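PDB 6LD7: cystathionine gamma-synthase from Xanthomonas oryzae pv. oryzae KACC 10331, which probably uses pyridoxal 5'-phosphate to catalyse the cystathionine gamma-synthase step that makes cystathionine in the methionine biosynthesis pathway. Local coordinates for residues Glu275-His280 / Ala309-Glu314; Phe313-Gly318 / Ala389-Ala394; Arg323-Gly328 / Ser343-Pro348. The protein carries 1 engineered substitution. All coordinates share one frame; numbering follows the deposited sequence.

Contact 1 (Glu275-His280 / Ala309-Glu314); sequences ELLDGH and AMMSFE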
loop_
_atom_site.group_PDB
_atom_site.type_symbol
_atom_site.label_atom_id
_atom_site.label_comp_id
_atom_site.label_asym_id
_atom_site.label_seq_id
_atom_site.Cartn_x
_atom_site.Cartn_y
_atom_site.Cartn_z
ATOM N N GLU C 275 -5.568 39.014 -7.222
ATOM C CA GLU C 275 -5.238 40.429 -6.905
ATOM C C GLU C 275 -3.862 40.823 -7.503
ATOM O O GLU C 275 -3.754 41.954 -7.948
ATOM C CB GLU C 275 -5.152 40.708 -5.396
ATOM C CG GLU C 275 -6.421 41.195 -4.758
ATOM C CD GLU C 275 -6.377 42.628 -4.256
ATOM O OE1 GLU C 275 -5.966 43.484 -5.034
ATOM O OE2 GLU C 275 -6.730 42.873 -3.054
ATOM N N LEU C 276 -2.781 40.042 -7.362
ATOM C CA LEU C 276 -1.456 40.487 -7.903
ATOM C C LEU C 276 -1.548 40.569 -9.437
ATOM O O LEU C 276 -1.058 41.519 -10.035
ATOM C CB LEU C 276 -0.400 39.470 -7.512
ATOM C CG LEU C 276 0.932 39.605 -8.244
ATOM C CD1 LEU C 276 1.721 40.785 -7.618
ATOM C CD2 LEU C 276 1.736 38.314 -8.145
ATOM N N LEU C 277 -2.175 39.590 -10.090
ATOM C CA LEU C 277 -2.062 39.451 -11.561
ATOM C C LEU C 277 -3.020 40.454 -12.228
ATOM O O LEU C 277 -2.681 41.005 -13.251
ATOM C CB LEU C 277 -2.393 38.029 -12.012
ATOM C CG LEU C 277 -1.429 36.949 -11.549
ATOM C CD1 LEU C 277 -1.898 35.627 -12.079
ATOM C CD2 LEU C 277 0.010 37.211 -11.982
ATOM N N ASP C 278 -4.176 40.699 -11.674
ATOM C CA ASP C 278 -5.176 41.539 -12.358
ATOM C C ASP C 278 -4.712 43.014 -12.382
ATOM O O ASP C 278 -4.584 43.592 -11.326
ATOM C CB ASP C 278 -6.517 41.473 -11.643
ATOM C CG ASP C 278 -7.622 42.227 -12.373
ATOM O OD1 ASP C 278 -7.701 42.154 -13.615
ATOM O OD2 ASP C 278 -8.458 42.792 -11.694
ATOM N N GLY C 279 -4.551 43.584 -13.561
ATOM C CA GLY C 279 -4.013 44.942 -13.754
ATOM C C GLY C 279 -2.495 45.027 -13.576
ATOM O O GLY C 279 -2.015 46.084 -13.707
ATOM N N HIS C 280 -1.719 43.972 -13.316
ATOM C CA HIS C 280 -0.242 44.086 -13.327
ATOM C C HIS C 280 0.169 44.466 -14.755
ATOM O O HIS C 280 -0.442 43.988 -15.738
ATOM C CB HIS C 280 0.409 42.802 -12.833
ATOM C CG HIS C 280 1.883 42.871 -12.675
ATOM N ND1 HIS C 280 2.717 42.922 -13.775
ATOM C CD2 HIS C 280 2.673 42.879 -11.566
ATOM C CE1 HIS C 280 3.971 42.939 -13.364
ATOM N NE2 HIS C 280 3.972 42.942 -12.014
ATOM N N ALA C 309 -9.700 27.649 -7.387
ATOM C CA ALA C 309 -8.256 27.907 -7.309
ATOM C C ALA C 309 -7.577 27.604 -8.644
ATOM O O ALA C 309 -6.355 27.512 -8.677
ATOM C CB ALA C 309 -7.698 27.146 -6.139
ATOM N N MET C 310 -8.328 27.448 -9.716
ATOM C CA MET C 310 -7.767 27.440 -11.096
ATOM C C MET C 310 -7.911 28.839 -11.683
ATOM O O MET C 310 -8.949 29.458 -11.548
ATOM C CB MET C 310 -8.519 26.477 -12.017
ATOM C CG MET C 310 -8.525 25.011 -11.517
ATOM S SD MET C 310 -6.845 24.315 -11.373
ATOM C CE MET C 310 -6.413 24.517 -13.122
ATOM N N MET C 311 -6.889 29.271 -12.364
ATOM C CA MET C 311 -6.949 30.497 -13.151
ATOM C C MET C 311 -5.908 30.431 -14.267
ATOM O O MET C 311 -4.950 29.615 -14.234
ATOM C CB MET C 311 -6.721 31.725 -12.248
ATOM C CG MET C 311 -5.325 31.962 -11.861
ATOM S SD MET C 311 -5.194 33.460 -10.769
ATOM C CE MET C 311 -6.180 32.930 -9.371
ATOM N N SER C 312 -6.139 31.258 -15.254
ATOM C CA SER C 312 -5.219 31.517 -16.375
ATOM C C SER C 312 -4.970 33.001 -16.503
ATOM O O SER C 312 -5.839 33.770 -16.135
ATOM C CB SER C 312 -5.799 30.942 -17.669
ATOM O OG SER C 312 -5.809 29.548 -17.545
ATOM N N PHE C 313 -3.888 33.360 -17.184
ATOM C CA PHE C 313 -3.507 34.743 -17.452
ATOM C C PHE C 313 -2.597 34.775 -18.692
ATOM O O PHE C 313 -1.840 33.808 -18.979
ATOM C CB PHE C 313 -2.919 35.361 -16.160
ATOM C CG PHE C 313 -1.513 34.941 -15.831
ATOM C CD1 PHE C 313 -1.283 33.780 -15.154
ATOM C CD2 PHE C 313 -0.432 35.633 -16.333
ATOM C CE1 PHE C 313 -0.006 33.332 -14.909
ATOM C CE2 PHE C 313 0.861 35.206 -16.071
ATOM C CZ PHE C 313 1.068 34.080 -15.322
ATOM N N GLU C 314 -2.754 35.827 -19.475
ATOM C CA GLU C 314 -1.938 36.124 -20.682
ATOM C C GLU C 314 -0.797 37.035 -20.295
ATOM O O GLU C 314 -1.055 38.114 -19.787
ATOM C CB GLU C 314 -2.789 36.798 -21.737
ATOM C CG GLU C 314 -3.681 35.786 -22.392
ATOM C CD GLU C 314 -4.724 36.370 -23.307
ATOM O OE1 GLU C 314 -5.674 35.597 -23.657
ATOM O OE2 GLU C 314 -4.549 37.589 -23.671
#

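Contact 2 (Phe313-Gly318 / Ala389-Ala394); sequences FELEGG and AGLSRA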
loop_
_atom_site.group_PDB
_atom_site.type_symbol
_atom_site.label_atom_id
_atom_site.label_comp_id
_atom_site.label_asym_id
_atom_site.label_seq_id
_atom_site.Cartn_x
_atom_site.Cartn_y
_atom_site.Cartn_z
ATOM N N PHE C 313 -3.888 33.360 -17.184
ATOM C CA PHE C 313 -3.507 34.743 -17.452
ATOM C C PHE C 313 -2.597 34.775 -18.692
ATOM O O PHE C 313 -1.840 33.808 -18.979
ATOM C CB PHE C 313 -2.919 35.361 -16.160
ATOM C CG PHE C 313 -1.513 34.941 -15.831
ATOM C CD1 PHE C 313 -1.283 33.780 -15.154
ATOM C CD2 PHE C 313 -0.432 35.633 -16.333
ATOM C CE1 PHE C 313 -0.006 33.332 -14.909
ATOM C CE2 PHE C 313 0.861 35.206 -16.071
ATOM C CZ PHE C 313 1.068 34.080 -15.322
ATOM N N GLU C 314 -2.754 35.827 -19.475
ATOM C CA GLU C 314 -1.938 36.124 -20.682
ATOM C C GLU C 314 -0.797 37.035 -20.295
ATOM O O GLU C 314 -1.055 38.114 -19.787
ATOM C CB GLU C 314 -2.789 36.798 -21.737
ATOM C CG GLU C 314 -3.681 35.786 -22.392
ATOM C CD GLU C 314 -4.724 36.370 -23.307
ATOM O OE1 GLU C 314 -5.674 35.597 -23.657
ATOM O OE2 GLU C 314 -4.549 37.589 -23.671
ATOM N N LEU C 315 0.406 36.530 -20.427
ATOM C CA LEU C 315 1.639 37.290 -20.136
ATOM C C LEU C 315 1.997 38.049 -21.408
ATOM O O LEU C 315 1.787 37.526 -22.481
ATOM C CB LEU C 315 2.695 36.267 -19.742
ATOM C CG LEU C 315 4.037 36.820 -19.356
ATOM C CD1 LEU C 315 3.933 37.561 -18.054
ATOM C CD2 LEU C 315 4.989 35.646 -19.216
ATOM N N GLU C 316 2.304 39.306 -21.252
ATOM C CA GLU C 316 2.816 40.226 -22.288
ATOM C C GLU C 316 4.182 39.700 -22.756
ATOM O O GLU C 316 5.027 39.288 -21.903
ATOM C CB GLU C 316 2.902 41.641 -21.674
ATOM C CG GLU C 316 3.306 42.694 -22.685
ATOM C CD GLU C 316 2.348 42.754 -23.872
ATOM O OE1 GLU C 316 1.143 42.973 -23.615
ATOM O OE2 GLU C 316 2.781 42.509 -25.036
ATOM N N GLY C 317 4.452 39.824 -24.048
ATOM C CA GLY C 317 5.787 39.558 -24.619
ATOM C C GLY C 317 5.752 38.184 -25.212
ATOM O O GLY C 317 4.669 37.547 -25.336
ATOM N N GLY C 318 6.858 37.633 -25.551
ATOM C CA GLY C 318 6.641 36.472 -26.432
ATOM C C GLY C 318 6.297 35.184 -25.710
ATOM O O GLY C 318 5.981 35.121 -24.508
ATOM N N ALA C 389 8.772 37.397 -9.030
ATOM C CA ALA C 389 10.118 37.262 -9.670
ATOM C C ALA C 389 9.913 36.702 -11.094
ATOM O O ALA C 389 10.630 37.096 -12.048
ATOM C CB ALA C 389 11.075 36.448 -8.802
ATOM N N GLY C 390 8.861 35.924 -11.321
ATOM C CA GLY C 390 8.563 35.455 -12.688
ATOM C C GLY C 390 8.141 36.632 -13.593
ATOM O O GLY C 390 8.626 36.734 -14.709
ATOM N N LEU C 391 7.294 37.526 -13.107
ATOM C CA LEU C 391 6.807 38.677 -13.913
ATOM C C LEU C 391 7.986 39.631 -14.221
ATOM O O LEU C 391 8.076 40.192 -15.325
ATOM C CB LEU C 391 5.737 39.365 -13.080
ATOM C CG LEU C 391 4.406 38.612 -12.985
ATOM C CD1 LEU C 391 3.469 39.348 -12.052
ATOM C CD2 LEU C 391 3.767 38.437 -14.347
ATOM N N SER C 392 8.928 39.710 -13.291
ATOM C CA SER C 392 10.175 40.496 -13.420
ATOM C C SER C 392 11.142 39.905 -14.465
ATOM O O SER C 392 11.580 40.639 -15.367
ATOM C CB SER C 392 10.759 40.576 -12.057
ATOM O OG SER C 392 11.935 41.273 -12.132
ATOM N N ARG C 393 11.399 38.601 -14.436
ATOM C CA ARG C 393 12.166 37.954 -15.525
ATOM C C ARG C 393 11.511 38.198 -16.878
ATOM O O ARG C 393 12.286 38.509 -17.872
ATOM C CB ARG C 393 12.245 36.447 -15.419
ATOM C CG ARG C 393 13.196 35.895 -14.369
ATOM C CD ARG C 393 12.954 34.353 -14.498
ATOM N NE ARG C 393 12.766 34.162 -13.133
ATOM C CZ ARG C 393 11.846 33.624 -12.395
ATOM N NH1 ARG C 393 10.837 32.884 -12.759
ATOM N NH2 ARG C 393 12.067 33.877 -11.138
ATOM N N ALA C 394 10.191 38.039 -16.963
ATOM C CA ALA C 394 9.445 38.272 -18.225
ATOM C C ALA C 394 9.629 39.727 -18.703
ATOM O O ALA C 394 9.808 39.939 -19.877
ATOM C CB ALA C 394 7.964 38.004 -18.057
#

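Contact 3 (Arg323-Gly328 / Ser343-Pro348); sequences RAFVDG and SLIAHP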
loop_
_atom_site.group_PDB
_atom_site.type_symbol
_atom_site.label_atom_id
_atom_site.label_comp_id
_atom_site.label_asym_id
_atom_site.label_seq_id
_atom_site.Cartn_x
_atom_site.Cartn_y
_atom_site.Cartn_z
ATOM N N ARG C 323 9.032 31.758 -21.511
ATOM C CA ARG C 323 10.215 30.932 -21.198
ATOM C C ARG C 323 10.928 31.585 -20.033
ATOM O O ARG C 323 11.346 30.835 -19.092
ATOM C CB ARG C 323 11.224 30.850 -22.342
ATOM C CG ARG C 323 10.788 30.011 -23.529
ATOM C CD ARG C 323 11.744 30.070 -24.749
ATOM N NE ARG C 323 11.281 29.136 -25.774
ATOM C CZ ARG C 323 11.656 27.860 -25.817
ATOM N NH1 ARG C 323 12.478 27.394 -24.896
ATOM N NH2 ARG C 323 11.216 27.051 -26.754
ATOM N N ALA C 324 11.070 32.913 -20.041
ATOM C CA ALA C 324 11.781 33.563 -18.907
ATOM C C ALA C 324 10.934 33.410 -17.606
ATOM O O ALA C 324 11.485 33.095 -16.542
ATOM C CB ALA C 324 12.043 34.996 -19.234
ATOM N N PHE C 325 9.612 33.595 -17.687
ATOM C CA PHE C 325 8.718 33.537 -16.503
ATOM C C PHE C 325 8.910 32.162 -15.841
ATOM O O PHE C 325 9.195 32.025 -14.664
ATOM C CB PHE C 325 7.278 33.799 -16.934
ATOM C CG PHE C 325 6.268 33.782 -15.817
ATOM C CD1 PHE C 325 5.772 32.600 -15.321
ATOM C CD2 PHE C 325 5.815 34.968 -15.251
ATOM C CE1 PHE C 325 4.875 32.613 -14.254
ATOM C CE2 PHE C 325 4.922 34.961 -14.197
ATOM C CZ PHE C 325 4.452 33.791 -13.694
ATOM N N VAL C 326 8.726 31.108 -16.632
ATOM C CA VAL C 326 8.655 29.701 -16.194
ATOM C C VAL C 326 10.040 29.262 -15.749
ATOM O O VAL C 326 10.132 28.468 -14.844
ATOM C CB VAL C 326 8.080 28.909 -17.387
ATOM C CG1 VAL C 326 8.429 27.477 -17.379
ATOM C CG2 VAL C 326 6.583 29.133 -17.451
ATOM N N ASP C 327 11.079 29.867 -16.295
ATOM C CA ASP C 327 12.457 29.392 -16.072
ATOM C C ASP C 327 12.730 29.296 -14.572
ATOM O O ASP C 327 12.765 28.191 -14.091
ATOM C CB ASP C 327 13.501 30.242 -16.793
ATOM C CG ASP C 327 14.868 29.583 -16.835
ATOM O OD1 ASP C 327 15.006 28.541 -16.212
ATOM O OD2 ASP C 327 15.767 30.127 -17.493
ATOM N N GLY C 328 12.973 30.313 -13.795
ATOM C CA GLY C 328 13.272 29.909 -12.382
ATOM C C GLY C 328 12.120 29.844 -11.347
ATOM O O GLY C 328 12.401 30.098 -10.162
ATOM N N SER C 343 1.362 23.543 -5.929
ATOM C CA SER C 343 1.064 24.478 -7.052
ATOM C C SER C 343 1.726 23.958 -8.346
ATOM O O SER C 343 2.911 23.541 -8.331
ATOM C CB SER C 343 1.480 25.856 -6.733
ATOM O OG SER C 343 0.778 26.405 -5.604
ATOM N N LEU C 344 0.972 24.035 -9.434
ATOM C CA LEU C 344 1.427 23.639 -10.772
ATOM C C LEU C 344 1.191 24.796 -11.718
ATOM O O LEU C 344 0.283 25.596 -11.497
ATOM C CB LEU C 344 0.592 22.447 -11.230
ATOM C CG LEU C 344 0.654 21.189 -10.359
ATOM C CD1 LEU C 344 -0.116 20.051 -10.980
ATOM C CD2 LEU C 344 2.060 20.722 -10.108
ATOM N N ILE C 345 2.007 24.879 -12.740
ATOM C CA ILE C 345 1.817 25.759 -13.914
ATOM C C ILE C 345 1.854 24.912 -15.184
ATOM O O ILE C 345 2.614 23.892 -15.235
ATOM C CB ILE C 345 2.889 26.848 -13.901
ATOM C CG1 ILE C 345 2.610 27.858 -15.002
ATOM C CG2 ILE C 345 4.319 26.275 -13.945
ATOM C CD1 ILE C 345 3.332 29.157 -14.756
ATOM N N ALA C 346 1.020 25.271 -16.163
ATOM C CA ALA C 346 0.976 24.638 -17.496
ATOM C C ALA C 346 0.867 25.755 -18.531
ATOM O O ALA C 346 0.313 26.827 -18.198
ATOM C CB ALA C 346 -0.183 23.672 -17.596
ATOM N N HIS C 347 1.486 25.548 -19.682
ATOM C CA HIS C 347 1.437 26.433 -20.884
ATOM C C HIS C 347 0.546 25.781 -21.938
ATOM O O HIS C 347 1.000 24.856 -22.604
ATOM C CB HIS C 347 2.867 26.670 -21.356
ATOM C CG HIS C 347 2.942 27.550 -22.555
ATOM N ND1 HIS C 347 3.359 27.071 -23.811
ATOM C CD2 HIS C 347 2.524 28.822 -22.732
ATOM C CE1 HIS C 347 3.286 28.079 -24.682
ATOM N NE2 HIS C 347 2.799 29.176 -24.031
ATOM N N PRO C 348 -0.766 26.116 -22.048
ATOM C CA PRO C 348 -1.632 25.364 -22.963
ATOM C C PRO C 348 -1.112 25.176 -24.413
ATOM O O PRO C 348 -1.184 24.088 -24.980
ATOM C CB PRO C 348 -2.921 26.154 -22.843
ATOM C CG PRO C 348 -2.940 26.589 -21.346
ATOM C CD PRO C 348 -1.502 27.060 -21.184
#

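Contact 1 (Glu275-His280 / Ala309-Glu314)
Leu277 lays one methyl over a face of the Phe313 ring. The methyl is CD1. It stands 4.1 Å from the ring centroid, 28° off the ring normal, which makes this a CH-pi contact. It is displaced toward one side of the ring, since Leu277 CD1 comes nearest to Phe313 CD1, at 3.6 Å. The two side chains cross at about a right angle. Phe313 CG stands between the backbone N and the carbonyl carbon (chi1 77°), and chi2 sets which face meets Leu277. The same methyl also meets sulfur: Leu277 CD1 lies 4.2 Å from Met311 SD, a looser apolar touch. Met311 and Phe313 are two apart on their strand, so both side chains rise from the same face, while Ser312 between them points away. In the fold, this is the last turn of helix 259-277 packed on strand 310-315 of the mixed sheet formed from the later part of the chain. Met311 continues the packing back along the helix, against Ala270, Ile273 and Ala274. The other side of the contact is much looser. Asp278 leaves the helix, and a type II beta turn runs from Leu277 to His280, closed by a hydrogen bond of 3.1 Å from His280 N to Leu277 O. Gly279 takes the positive phi of this turn (76°). Asp278 and Gly279 are solvent-exposed and do not touch 309-314. Glu275 is exposed too, whereas Leu276 turns to helix 380-396, where it packs on Leu384 and Leu387.

Contact 2 (Phe313-Gly318 / Ala389-Ala394)
Leu315 meets helix 380-396 with both of its methyls, and all of the direct contact is apolar. Leu315 CD1 touches Leu391 CD2 at 3.8 Å. Leu315 CD2 lies 4.0 Å from Ala394 CB, and Leu315 CD1 is almost as near to that same methyl, at 4.1 Å. The forked end of Leu315 therefore straddles the CB of Ala394. Leu315 CG stands anti to its backbone N (chi1 -178°), which carries the fork out from the strand to the helix. Leu391 starts out across the contact rather than straight at it, and its CD2 branch closes the gap. The two leucine side chains cross obliquely. Leu391 and Ala394 are three apart, so they sit on one side of the helix. All three touching residues are buried. Ala321 and Phe325 of helix 319-327 add to the same apolar cluster.

The polar interactions lie within the segments or lead out of them. The helix carries its usual hydrogen bonds, Arg393 N to Ala389 O at 2.9 Å and Ala394 N to Gly390 O at 3.0 Å. On the other segment, Glu316 turns its end away from the helix. Its OE1 hydrogen-bonds to Asn284 ND2, and its OE2 receives a weak hydrogen bond from Gly317 N. At the backbone angles of Gly317 (phi 100°, psi -167°) a CB would be jammed against the carbonyl O of Glu316. Gly318 then takes the N-cap position of helix 319-327.

The contact is thus a helix packed on a mainly antiparallel sheet, consistent with the C-terminal domain of the PLP-dependent trans-sulfuration enzymes.

Contact 3 (Arg323-Gly328 / Ser343-Pro348)
Ile345 pushes its terminal methyl against the edge of the Phe325 ring. Ile345 CD1 is 3.8 Å from Phe325 CE1 and lies near the plane of the ring, not over a face. The two side chains approach each other at a slant. The same methyl has a second, looser neighbour, Val326 CG2, 4.2 Å from Ile345 CD1. One methyl of the strand thus meets two successive residues of the helix. Torsions explain the reach. Ile345 CG1 is anti to the backbone N (chi1 -173°), and chi2 is also extended at 161°, so the chain runs out nearly straight to CD1. Phe325 likewise extends from its helix, with CG opposite the backbone N. The main chains stay well apart: the CA atoms of Val326 and Ile345 are 8.2 Å from each other. This is helix 319-327 packing on strand 344-346, an inner strand of the same mixed sheet that holds 310-315. It is consistent with the C-terminal domain of fold-type I PLP-dependent enzymes, where helices pack on a small, largely antiparallel sheet. Ala346, next along the strand, points away from the helix. Further out, Phe325 is also packed by Leu387 and Leu391 of helix 380-396 and by Leu371 of strand 370-374. Ile345 rests on Leu373, and Leu334 of strand 333-334 touches Val326. Beyond the strand, the ring of His347 meets that of Phe49 of a second subunit, with the planes at about 50°.

The three contacts lie in one region of the chain, around the mixed sheet of strands 283-287, 310-315, 370-374, 344-346 and 333-334. Their centres are about 11 Å apart for contacts 1 and 2, about 10 Å for contacts 2 and 3, and about 14 Å for contacts 1 and 3. Contacts 1 and 2 share strand 310-315, including Phe313. Helix 319-327 of contact 3 follows that strand, and contact 3 is nested in the loop that contact 2 closes. Contact 1 closes before contact 3 opens. Phe313 CZ and Phe325 CZ meet at 3.8 Å. Side chains of helices 259-277, 319-327 and 380-396 and of the sheet meet in one buried apolar region, joining the helices to the sheet.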